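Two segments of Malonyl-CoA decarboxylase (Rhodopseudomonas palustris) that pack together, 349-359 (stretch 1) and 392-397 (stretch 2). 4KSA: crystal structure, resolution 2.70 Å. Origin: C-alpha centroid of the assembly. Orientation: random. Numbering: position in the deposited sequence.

Stretch 1 349-359: TADRLKPIVLQ
Stretch 2, residues 392-397: RLNFLG

Stretch 1 is helical throughout and lies within a longer helix. Backbone bonds run from Lys354 N to Ala350 O (2.8 Å) and Leu358 N to Lys354 O (3.1 Å). Pro355 has no amide hydrogen to give, and the helix is kinked there. Stretch 2 is the end of a strand, 392-394, followed by a type II beta turn from Asn394 to Gly397. Phi/psi is -55/135 at Phe395 and 52/43 at Leu396. A weak hydrogen bond, Gly397 N to Asn394 O (3.2 Å), closes the turn.

The two stretches run in opposite senses. Lys354 CA lies 6.3 Å from Phe395 CA, and Leu358 CA lies 6.8 Å from Leu393 CA.

No hydrogen bond crosses the interface. The contact is mainly apolar and buries 367 Å², both sides summed.

Phe395 is the centre. Its side chain points toward the helix, with chi1 t and chi2 76°. A CH-pi contact places Lys354 CA over one ring face, 3.7 Å from the ring centroid and 12° off the normal. The flat ring can thus lie close against the helix backbone. Val357 (chi1 t) has CB at the ring edge, 3.9 Å from Phe395 CE1. Leu353 (m, t) has CB 3.9 Å from Phe395 CZ. The aliphatic part of Lys354 (chi1 t, chi2 t, chi3 -91°, chi4 t) also packs here, with its CE 3.8 Å from Phe395 CB.

Leucine contacts extend the patch. Leu358 (m, t) starts sideways, but its end comes nearer: CD2 is 3.8 Å from Leu393 CB and 3.9 Å from Phe395 CB. Leu393 (m, t) points toward the helix, and its CD1 lies 3.5 Å from Leu358 O. At the other end, Leu396 (m, t) brings CD1 to 4.0 Å from the small Ala350 CB.

Asn394 points away; its OD1 accepts from Arg392 NH2 (3.2 Å). Asp351 and Arg352 also point away and are exposed.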

ATOM      1  N   THR A 349      30.073  52.221  -2.931  1.00 83.36           N
ATOM      2  CA  THR A 349      29.454  52.252  -1.602  1.00 82.72           C
ATOM      3  C   THR A 349      29.350  50.839  -1.038  1.00 82.24           C
ATOM      4  O   THR A 349      29.498  50.619   0.165  1.00 82.22           O
ATOM      5  CB  THR A 349      28.029  52.852  -1.646  1.00 82.38           C
ATOM      6  OG1 THR A 349      28.072  54.160  -2.228  1.00 81.12           O
ATOM      7  CG2 THR A 349      27.450  52.943  -0.243  1.00 81.08           C
ATOM      8  N   ALA A 350      29.098  49.887  -1.929  1.00 81.73           N
ATOM      9  CA  ALA A 350      28.964  48.485  -1.569  1.00 81.94           C
ATOM     10  C   ALA A 350      30.250  47.919  -0.986  1.00 82.33           C
ATOM     11  O   ALA A 350      30.292  47.518   0.179  1.00 82.46           O
ATOM     12  CB  ALA A 350      28.552  47.679  -2.798  1.00 81.53           C
ATOM     13  N   ASP A 351      31.297  47.885  -1.804  1.00 82.75           N
ATOM     14  CA  ASP A 351      32.583  47.353  -1.378  1.00 83.02           C
ATOM     15  C   ASP A 351      33.109  48.030  -0.135  1.00 81.69           C
ATOM     16  O   ASP A 351      33.920  47.466   0.592  1.00 82.18           O
ATOM     17  CB  ASP A 351      33.608  47.487  -2.498  1.00 86.06           C
ATOM     18  CG  ASP A 351      33.317  46.562  -3.658  1.00 89.50           C
ATOM     19  OD1 ASP A 351      32.248  46.717  -4.295  1.00 90.65           O
ATOM     20  OD2 ASP A 351      34.158  45.672  -3.925  1.00 91.52           O
ATOM     21  N   ARG A 352      32.647  49.247   0.107  1.00 80.26           N
ATOM     22  CA  ARG A 352      33.080  49.991   1.276  1.00 79.46           C
ATOM     23  C   ARG A 352      32.392  49.406   2.512  1.00 77.51           C
ATOM     24  O   ARG A 352      33.004  49.256   3.575  1.00 76.94           O
ATOM     25  CB  ARG A 352      32.694  51.457   1.118  1.00 82.23           C
ATOM     26  CG  ARG A 352      33.668  52.429   1.749  1.00 85.60           C
ATOM     27  CD  ARG A 352      34.697  52.912   0.731  1.00 87.95           C
ATOM     28  NE  ARG A 352      34.082  53.523  -0.454  1.00 89.28           N
ATOM     29  CZ  ARG A 352      33.087  54.413  -0.430  1.00 88.99           C
ATOM     30  NH1 ARG A 352      32.560  54.811   0.724  1.00 87.94           N
ATOM     31  NH2 ARG A 352      32.629  54.919  -1.568  1.00 88.32           N
ATOM     32  N   LEU A 353      31.111  49.077   2.348  1.00 74.76           N
ATOM     33  CA  LEU A 353      30.276  48.510   3.407  1.00 70.51           C
ATOM     34  C   LEU A 353      30.569  47.048   3.721  1.00 68.38           C
ATOM     35  O   LEU A 353      30.675  46.668   4.889  1.00 66.83           O
ATOM     36  CB  LEU A 353      28.802  48.633   3.023  1.00 68.64           C
ATOM     37  CG  LEU A 353      28.070  49.923   3.360  1.00 66.52           C
ATOM     38  CD1 LEU A 353      26.727  49.927   2.665  1.00 65.67           C
ATOM     39  CD2 LEU A 353      27.904  50.034   4.875  1.00 65.72           C
ATOM     40  N   LYS A 354      30.682  46.239   2.666  1.00 66.56           N
ATOM     41  CA  LYS A 354      30.924  44.799   2.790  1.00 65.06           C
ATOM     42  C   LYS A 354      31.838  44.369   3.942  1.00 64.68           C
ATOM     43  O   LYS A 354      31.510  43.451   4.682  1.00 64.73           O
ATOM     44  CB  LYS A 354      31.458  44.229   1.470  1.00 63.54           C
ATOM     45  CG  LYS A 354      31.818  42.760   1.564  1.00 63.39           C
ATOM     46  CD  LYS A 354      32.434  42.197   0.290  1.00 62.05           C
ATOM     47  CE  LYS A 354      31.389  41.624  -0.646  1.00 62.21           C
ATOM     48  NZ  LYS A 354      32.018  40.784  -1.707  1.00 61.58           N
ATOM     49  N   PRO A 355      32.999  45.018   4.108  1.00 65.02           N
ATOM     50  CA  PRO A 355      33.870  44.603   5.213  1.00 64.29           C
ATOM     51  C   PRO A 355      33.291  44.887   6.596  1.00 63.25           C
ATOM     52  O   PRO A 355      33.338  44.029   7.476  1.00 64.01           O
ATOM     53  CB  PRO A 355      35.147  45.385   4.954  1.00 64.23           C
ATOM     54  CG  PRO A 355      34.623  46.653   4.334  1.00 66.29           C
ATOM     55  CD  PRO A 355      33.614  46.118   3.345  1.00 65.13           C
ATOM     56  N   ILE A 356      32.751  46.082   6.800  1.00 61.63           N
ATOM     57  CA  ILE A 356      32.193  46.398   8.103  1.00 61.37           C
ATOM     58  C   ILE A 356      30.950  45.556   8.418  1.00 60.16           C
ATOM     59  O   ILE A 356      30.826  45.017   9.522  1.00 59.61           O
ATOM     60  CB  ILE A 356      31.860  47.930   8.250  1.00 62.14           C
ATOM     61  CG1 ILE A 356      31.198  48.201   9.614  1.00 61.86           C
ATOM     62  CG2 ILE A 356      30.923  48.390   7.133  1.00 61.81           C
ATOM     63  CD1 ILE A 356      31.944  47.608  10.824  1.00 62.35           C
ATOM     64  N   VAL A 357      30.038  45.426   7.457  1.00 58.11           N
ATOM     65  CA  VAL A 357      28.831  44.643   7.692  1.00 56.30           C
ATOM     66  C   VAL A 357      29.135  43.174   7.973  1.00 57.11           C
ATOM     67  O   VAL A 357      28.780  42.658   9.034  1.00 57.31           O
ATOM     68  CB  VAL A 357      27.848  44.754   6.512  1.00 53.63           C
ATOM     69  CG1 VAL A 357      26.794  43.690   6.606  1.00 51.92           C
ATOM     70  CG2 VAL A 357      27.185  46.106   6.543  1.00 52.26           C
ATOM     71  N   LEU A 358      29.795  42.500   7.040  1.00 57.14           N
ATOM     72  CA  LEU A 358      30.128  41.093   7.232  1.00 58.47           C
ATOM     73  C   LEU A 358      30.753  40.835   8.591  1.00 59.81           C
ATOM     74  O   LEU A 358      30.544  39.789   9.191  1.00 61.83           O
ATOM     75  CB  LEU A 358      31.090  40.616   6.148  1.00 58.42           C
ATOM     76  CG  LEU A 358      30.516  40.598   4.736  1.00 59.59           C
ATOM     77  CD1 LEU A 358      31.555  40.084   3.766  1.00 59.79           C
ATOM     78  CD2 LEU A 358      29.279  39.727   4.706  1.00 61.40           C
ATOM     79  N   GLN A 359      31.526  41.790   9.083  1.00 61.64           N
ATOM     80  CA  GLN A 359      32.169  41.613  10.371  1.00 62.82           C
ATOM     81  C   GLN A 359      31.179  41.784  11.517  1.00 61.98           C
ATOM     82  O   GLN A 359      31.329  41.171  12.568  1.00 62.81           O
ATOM     83  CB  GLN A 359      33.318  42.598  10.520  1.00 65.32           C
ATOM     84  CG  GLN A 359      34.159  42.342  11.751  1.00 69.74           C
ATOM     85  CD  GLN A 359      35.033  43.522  12.085  1.00 72.76           C
ATOM     86  OE1 GLN A 359      35.912  43.906  11.299  1.00 71.44           O
ATOM     87  NE2 GLN A 359      34.793  44.121  13.257  1.00 74.27           N
ATOM     88  N   ARG A 392      29.183  30.421   5.098  1.00 54.54           N
ATOM     89  CA  ARG A 392      29.571  31.628   4.387  1.00 53.97           C
ATOM     90  C   ARG A 392      28.545  32.738   4.483  1.00 53.93           C
ATOM     91  O   ARG A 392      27.356  32.479   4.494  1.00 54.19           O
ATOM     92  CB  ARG A 392      29.851  31.315   2.915  1.00 53.64           C
ATOM     93  CG  ARG A 392      29.345  32.386   1.947  1.00 56.62           C
ATOM     94  CD  ARG A 392      30.209  32.486   0.713  1.00 57.05           C
ATOM     95  NE  ARG A 392      30.480  31.183   0.126  1.00 62.40           N
ATOM     96  CZ  ARG A 392      29.753  30.610  -0.831  1.00 65.63           C
ATOM     97  NH1 ARG A 392      30.097  29.407  -1.289  1.00 66.35           N
ATOM     98  NH2 ARG A 392      28.697  31.241  -1.337  1.00 65.51           N
ATOM     99  N   LEU A 393      29.020  33.978   4.536  1.00 55.03           N
ATOM    100  CA  LEU A 393      28.145  35.143   4.619  1.00 55.68           C
ATOM    101  C   LEU A 393      28.080  35.766   3.232  1.00 56.34           C
ATOM    102  O   LEU A 393      29.102  36.110   2.662  1.00 58.86           O
ATOM    103  CB  LEU A 393      28.703  36.138   5.636  1.00 53.67           C
ATOM    104  CG  LEU A 393      29.073  35.541   6.998  1.00 51.49           C
ATOM    105  CD1 LEU A 393      29.504  36.642   7.947  1.00 51.52           C
ATOM    106  CD2 LEU A 393      27.880  34.808   7.573  1.00 52.66           C
ATOM    107  N   ASN A 394      26.882  35.914   2.685  1.00 57.38           N
ATOM    108  CA  ASN A 394      26.748  36.456   1.344  1.00 58.47           C
ATOM    109  C   ASN A 394      26.286  37.894   1.288  1.00 60.52           C
ATOM    110  O   ASN A 394      25.091  38.159   1.174  1.00 61.60           O
ATOM    111  CB  ASN A 394      25.784  35.597   0.527  1.00 58.58           C
ATOM    112  CG  ASN A 394      26.240  34.166   0.414  1.00 59.45           C
ATOM    113  OD1 ASN A 394      27.312  33.886  -0.116  1.00 60.96           O
ATOM    114  ND2 ASN A 394      25.431  33.245   0.923  1.00 60.66           N
ATOM    115  N   PHE A 395      27.234  38.825   1.344  1.00 62.29           N
ATOM    116  CA  PHE A 395      26.901  40.242   1.279  1.00 61.89           C
ATOM    117  C   PHE A 395      26.089  40.492   0.006  1.00 61.60           C
ATOM    118  O   PHE A 395      26.430  39.988  -1.065  1.00 61.43           O
ATOM    119  CB  PHE A 395      28.178  41.094   1.252  1.00 61.68           C
ATOM    120  CG  PHE A 395      27.916  42.573   1.363  1.00 61.64           C
ATOM    121  CD1 PHE A 395      27.583  43.143   2.592  1.00 61.82           C
ATOM    122  CD2 PHE A 395      27.940  43.385   0.236  1.00 59.73           C
ATOM    123  CE1 PHE A 395      27.274  44.501   2.692  1.00 60.44           C
ATOM    124  CE2 PHE A 395      27.630  44.744   0.330  1.00 60.67           C
ATOM    125  CZ  PHE A 395      27.296  45.300   1.557  1.00 59.45           C
ATOM    126  N   LEU A 396      25.010  41.259   0.135  1.00 61.23           N
ATOM    127  CA  LEU A 396      24.150  41.586  -0.999  1.00 59.93           C
ATOM    128  C   LEU A 396      23.659  40.385  -1.805  1.00 59.52           C
ATOM    129  O   LEU A 396      23.641  40.414  -3.031  1.00 57.09           O
ATOM    130  CB  LEU A 396      24.865  42.574  -1.921  1.00 59.41           C
ATOM    131  CG  LEU A 396      24.875  44.017  -1.412  1.00 60.09           C
ATOM    132  CD1 LEU A 396      25.646  44.937  -2.354  1.00 58.04           C
ATOM    133  CD2 LEU A 396      23.434  44.472  -1.290  1.00 61.28           C
ATOM    134  N   GLY A 397      23.255  39.330  -1.109  1.00 60.67           N
ATOM    135  CA  GLY A 397      22.746  38.160  -1.794  1.00 63.60           C
ATOM    136  C   GLY A 397      21.317  38.397  -2.262  1.00 65.59           C
ATOM    137  O   GLY A 397      20.894  37.875  -3.295  1.00 66.30           O
TER